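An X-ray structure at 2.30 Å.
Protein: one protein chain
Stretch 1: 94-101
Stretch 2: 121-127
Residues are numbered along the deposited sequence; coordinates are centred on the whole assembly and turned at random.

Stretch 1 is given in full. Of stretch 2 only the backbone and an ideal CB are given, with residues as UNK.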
ATOM      1  N   ASP A  94      14.168   1.232 -16.566  1.00 48.20           N
ATOM      2  CA  ASP A  94      13.815  -0.075 -17.109  1.00 47.77           C
ATOM      3  C   ASP A  94      14.972  -0.979 -16.654  1.00 50.89           C
ATOM      4  O   ASP A  94      16.095  -0.827 -17.148  1.00 51.05           O
ATOM      5  CB  ASP A  94      13.721   0.038 -18.642  1.00 50.04           C
ATOM      6  CG  ASP A  94      13.409  -1.222 -19.434  1.00 63.27           C
ATOM      7  OD1 ASP A  94      13.786  -2.325 -18.982  1.00 63.78           O
ATOM      8  OD2 ASP A  94      12.823  -1.099 -20.527  1.00 74.64           O
ATOM      9  N   ILE A  95      14.717  -1.855 -15.655  1.00 47.59           N
ATOM     10  CA  ILE A  95      15.738  -2.728 -15.047  1.00 47.43           C
ATOM     11  C   ILE A  95      16.381  -3.675 -16.075  1.00 51.13           C
ATOM     12  O   ILE A  95      17.586  -3.925 -16.005  1.00 50.12           O
ATOM     13  CB  ILE A  95      15.223  -3.483 -13.771  1.00 50.28           C
ATOM     14  CG1 ILE A  95      16.391  -4.023 -12.913  1.00 50.90           C
ATOM     15  CG2 ILE A  95      14.217  -4.602 -14.094  1.00 49.45           C
ATOM     16  CD1 ILE A  95      17.189  -3.004 -12.212  1.00 54.63           C
ATOM     17  N   GLU A  96      15.584  -4.157 -17.042  1.00 48.94           N
ATOM     18  CA  GLU A  96      16.039  -5.047 -18.108  1.00 48.94           C
ATOM     19  C   GLU A  96      17.046  -4.333 -19.010  1.00 50.55           C
ATOM     20  O   GLU A  96      18.150  -4.843 -19.193  1.00 48.58           O
ATOM     21  CB  GLU A  96      14.840  -5.617 -18.862  1.00 50.71           C
ATOM     22  CG  GLU A  96      15.193  -6.376 -20.126  1.00 68.48           C
ATOM     23  CD  GLU A  96      14.216  -7.472 -20.509  1.00 89.92           C
ATOM     24  OE1 GLU A  96      14.516  -8.186 -21.491  1.00 76.04           O
ATOM     25  OE2 GLU A  96      13.159  -7.619 -19.847  1.00 81.91           O
ATOM     26  N   ALA A  97      16.714  -3.105 -19.460  1.00 48.05           N
ATOM     27  CA  ALA A  97      17.609  -2.268 -20.275  1.00 47.93           C
ATOM     28  C   ALA A  97      18.835  -1.806 -19.466  1.00 51.92           C
ATOM     29  O   ALA A  97      19.928  -1.742 -20.031  1.00 51.44           O
ATOM     30  CB  ALA A  97      16.856  -1.073 -20.848  1.00 48.33           C
ATOM     31  N   ALA A  98      18.668  -1.544 -18.138  1.00 48.99           N
ATOM     32  CA  ALA A  98      19.781  -1.158 -17.238  1.00 48.30           C
ATOM     33  C   ALA A  98      20.767  -2.325 -17.062  1.00 53.90           C
ATOM     34  O   ALA A  98      21.973  -2.098 -17.012  1.00 54.21           O
ATOM     35  CB  ALA A  98      19.256  -0.676 -15.883  1.00 48.03           C
ATOM     36  N   PHE A  99      20.262  -3.569 -17.015  1.00 52.89           N
ATOM     37  CA  PHE A  99      21.104  -4.768 -16.912  1.00 54.49           C
ATOM     38  C   PHE A  99      21.959  -4.979 -18.189  1.00 59.53           C
ATOM     39  O   PHE A  99      23.145  -5.285 -18.068  1.00 58.63           O
ATOM     40  CB  PHE A  99      20.274  -6.018 -16.540  1.00 56.78           C
ATOM     41  CG  PHE A  99      21.081  -7.284 -16.331  1.00 59.95           C
ATOM     42  CD1 PHE A  99      22.213  -7.285 -15.525  1.00 64.71           C
ATOM     43  CD2 PHE A  99      20.709  -8.475 -16.942  1.00 63.68           C
ATOM     44  CE1 PHE A  99      22.970  -8.449 -15.355  1.00 66.14           C
ATOM     45  CE2 PHE A  99      21.450  -9.644 -16.748  1.00 67.00           C
ATOM     46  CZ  PHE A  99      22.571  -9.626 -15.950  1.00 64.95           C
ATOM     47  N   LEU A 100      21.368  -4.752 -19.392  1.00 57.63           N
ATOM     48  CA  LEU A 100      22.067  -4.841 -20.689  1.00 58.24           C
ATOM     49  C   LEU A 100      23.138  -3.752 -20.817  1.00 60.65           C
ATOM     50  O   LEU A 100      24.225  -4.020 -21.322  1.00 59.70           O
ATOM     51  CB  LEU A 100      21.091  -4.748 -21.883  1.00 58.75           C
ATOM     52  CG  LEU A 100      19.942  -5.754 -21.981  1.00 63.65           C
ATOM     53  CD1 LEU A 100      19.168  -5.542 -23.254  1.00 64.50           C
ATOM     54  CD2 LEU A 100      20.434  -7.157 -21.966  1.00 65.53           C
ATOM     55  N   GLU A 101      22.824  -2.535 -20.349  1.00 57.25           N
ATOM     56  CA  GLU A 101      23.720  -1.377 -20.311  1.00 57.77           C
ATOM     57  C   GLU A 101      24.965  -1.727 -19.469  1.00 63.65           C
ATOM     58  O   GLU A 101      26.085  -1.420 -19.853  1.00 63.25           O
ATOM     59  CB  GLU A 101      22.971  -0.220 -19.632  1.00 59.23           C
ATOM     60  CG  GLU A 101      22.915   1.102 -20.373  1.00 67.82           C
ATOM     61  CD  GLU A 101      22.019   2.147 -19.725  1.00 88.04           C
ATOM     62  OE1 GLU A 101      21.786   2.088 -18.491  1.00 78.56           O
ATOM     63  OE2 GLU A 101      21.545   3.035 -20.471  1.00 79.57           O
ATOM     64  N   UNK A 121      15.657 -14.062 -20.243  1.00 61.98           N
ATOM     65  CA  UNK A 121      16.693 -14.342 -19.234  1.00 60.70           C
ATOM     66  C   UNK A 121      17.141 -13.133 -18.416  1.00 63.65           C
ATOM     67  O   UNK A 121      17.765 -13.308 -17.365  1.00 62.75           O
ATOM     68  CB  UNK A 121      17.919 -14.942 -19.926  1.00 60.70           C
ATOM     69  N   UNK A 122      16.838 -11.915 -18.889  1.00 61.53           N
ATOM     70  CA  UNK A 122      17.200 -10.673 -18.187  1.00 62.02           C
ATOM     71  C   UNK A 122      16.186 -10.466 -17.058  1.00 67.38           C
ATOM     72  O   UNK A 122      16.586 -10.142 -15.937  1.00 67.87           O
ATOM     73  CB  UNK A 122      17.221  -9.475 -19.138  1.00 62.02           C
ATOM     74  N   UNK A 123      14.883 -10.721 -17.350  1.00 65.00           N
ATOM     75  CA  UNK A 123      13.760 -10.698 -16.398  1.00 65.25           C
ATOM     76  C   UNK A 123      14.063 -11.680 -15.280  1.00 65.93           C
ATOM     77  O   UNK A 123      13.924 -11.326 -14.113  1.00 67.02           O
ATOM     78  CB  UNK A 123      12.435 -11.044 -17.081  1.00 65.25           C
ATOM     79  N   UNK A 124      14.527 -12.896 -15.643  1.00 58.20           N
ATOM     80  CA  UNK A 124      14.888 -13.965 -14.730  1.00 56.45           C
ATOM     81  C   UNK A 124      15.999 -13.543 -13.777  1.00 59.54           C
ATOM     82  O   UNK A 124      15.772 -13.541 -12.569  1.00 59.89           O
ATOM     83  CB  UNK A 124      15.316 -15.206 -15.517  1.00 56.45           C
ATOM     84  N   UNK A 125      17.180 -13.158 -14.318  1.00 55.49           N
ATOM     85  CA  UNK A 125      18.388 -12.726 -13.585  1.00 54.52           C
ATOM     86  C   UNK A 125      18.116 -11.596 -12.590  1.00 56.52           C
ATOM     87  O   UNK A 125      18.602 -11.656 -11.455  1.00 54.71           O
ATOM     88  CB  UNK A 125      19.461 -12.272 -14.577  1.00 54.52           C
ATOM     89  N   UNK A 126      17.338 -10.568 -13.015  1.00 53.58           N
ATOM     90  CA  UNK A 126      16.960  -9.426 -12.158  1.00 53.45           C
ATOM     91  C   UNK A 126      15.997  -9.881 -11.048  1.00 58.56           C
ATOM     92  O   UNK A 126      16.127  -9.422  -9.912  1.00 57.56           O
ATOM     93  CB  UNK A 126      16.314  -8.319 -12.994  1.00 53.45           C
ATOM     94  N   UNK A 127      15.079 -10.836 -11.357  1.00 57.18           N
ATOM     95  CA  UNK A 127      14.123 -11.398 -10.379  1.00 57.17           C
ATOM     96  C   UNK A 127      14.795 -12.300  -9.332  1.00 61.66           C
ATOM     97  O   UNK A 127      14.498 -12.160  -8.148  1.00 62.89           O
ATOM     98  CB  UNK A 127      13.044 -12.197 -11.113  1.00 57.17           C
TER

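The two helices cross almost at right angles, 92° between their N-to-C directions, with axes 9.4 Å apart at closest approach. Such a crossing leaves each helix only a short patch to offer the other, and stretch 1 presents Ile95, Glu96, Phe99 and Leu100.

Position 121 opens the stretch with its CA-to-CB bond sideways and nothing of stretch 1 within 5.5 Å of the ideal CB. Helical backbone angles permit many residues, and the visible atoms hardly choose among them. The deposited residue is Ala121, whose methyl takes almost no part in the contact.

Position 122 is the most constrained. Its CB points toward stretch 1, and the ideal CB lies 3.8 Å from Glu96 OE1, 4.2 Å from Phe99 CD2 and 4.9 Å from Leu100 CD2. The CA of position 122 is only 5.7 Å from Glu96 CA, so the space favours a compact apolar side chain, such as alanine, valine or perhaps isoleucine. It is Val122, with chi1 in the t well. Its CG1 reaches 3.3 Å from Phe99 CD2, close to the plane of the ring and so at its edge, and lies 3.6 Å from Glu96 CG. Its CG2 packs 3.8 Å from Leu100 CD2. The two methyls thus spread the contact over neighbouring turns of stretch 1.

Position 123 points sideways, its ideal CB 4.5 Å from Glu96 OE2. The nearby carboxylate would welcome lysine, arginine or a neutral donor; an acid would need help. The deposited residue is nevertheless Glu123, and its OE2 stands 3.4 Å from Glu96 OE2, two like charges with no hydrogen bond between them. A water eases the encounter: its O donates to Glu96 OE1 (2.8 Å) and to Glu123 OE2 (3.1 Å), and accepts from Glu123 N (2.8 Å). The aliphatic part of the side chain also touches the same carboxylate, Glu123 CG 3.4 Å from Glu96 OE2; this is a packing contact and does not offset the like charges.

Position 124 is out of reach of stretch 1, which therefore says little about it. It holds Phe124, its ring directed to other surroundings.

Position 125 again points toward stretch 1, with the ideal CB already 3.9 Å from Phe99 CE2. A small side chain fits most simply, alanine above all, with serine or glycine conceivable. Ala125 places its CB 4.0 Å from Phe99 CE2, apolar packing that needs no further atoms.

Position 126 faces the start of the other helix: the ideal CB is 4.3 Å from Ile95 CG1, and the CA of position 126 is 7.4 Å from Ile95 CA. A modest side chain with an apolar branch would suit, valine or threonine for instance. In Thr126, chi1 in the p well sends CG2 to 3.8 Å from Ile95 CG1 and 4.2 Å from Phe99 CB, while OG1 lies 2.7 Å from Val122 O, within its own helix.

Position 127 is out of reach, so the choice is wide. Thr127 turns its hydroxyl back on the helix, OG1 donating to Glu123 O at 2.7 Å.

Stretch 2, residues 121-127: AVEFATT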
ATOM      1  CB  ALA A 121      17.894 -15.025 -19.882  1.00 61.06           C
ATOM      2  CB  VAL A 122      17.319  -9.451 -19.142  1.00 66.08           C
ATOM      3  CG1 VAL A 122      17.799  -8.208 -18.402  1.00 65.26           C
ATOM      4  CG2 VAL A 122      18.240  -9.758 -20.321  1.00 65.91           C
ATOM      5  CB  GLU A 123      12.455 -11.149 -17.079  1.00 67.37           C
ATOM      6  CG  GLU A 123      11.809 -10.106 -17.971  1.00 84.75           C
ATOM      7  CD  GLU A 123      10.933 -10.671 -19.074  1.00108.53           C
ATOM      8  OE1 GLU A 123       9.906 -11.314 -18.752  1.00 89.70           O
ATOM      9  OE2 GLU A 123      11.271 -10.463 -20.263  1.00106.08           O
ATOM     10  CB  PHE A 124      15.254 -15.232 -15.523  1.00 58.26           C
ATOM     11  CG  PHE A 124      15.559 -16.448 -14.678  1.00 59.79           C
ATOM     12  CD1 PHE A 124      14.530 -17.239 -14.167  1.00 62.93           C
ATOM     13  CD2 PHE A 124      16.869 -16.809 -14.395  1.00 61.11           C
ATOM     14  CE1 PHE A 124      14.811 -18.361 -13.384  1.00 62.82           C
ATOM     15  CE2 PHE A 124      17.147 -17.924 -13.604  1.00 63.81           C
ATOM     16  CZ  PHE A 124      16.116 -18.699 -13.115  1.00 61.75           C
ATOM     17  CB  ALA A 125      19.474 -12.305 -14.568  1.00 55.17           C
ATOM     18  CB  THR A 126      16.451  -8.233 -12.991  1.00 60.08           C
ATOM     19  OG1 THR A 126      15.463  -8.680 -13.922  1.00 62.55           O
ATOM     20  CG2 THR A 126      17.573  -7.541 -13.766  1.00 58.41           C
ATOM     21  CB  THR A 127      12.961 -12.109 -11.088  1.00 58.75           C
ATOM     22  OG1 THR A 127      12.317 -11.168 -11.934  1.00 54.44           O
ATOM     23  CG2 THR A 127      11.939 -12.675 -10.120  1.00 60.01           C
TER
HETATM   24  O   HOH W   1      14.368 -10.663 -20.113  1.00 79.33           O
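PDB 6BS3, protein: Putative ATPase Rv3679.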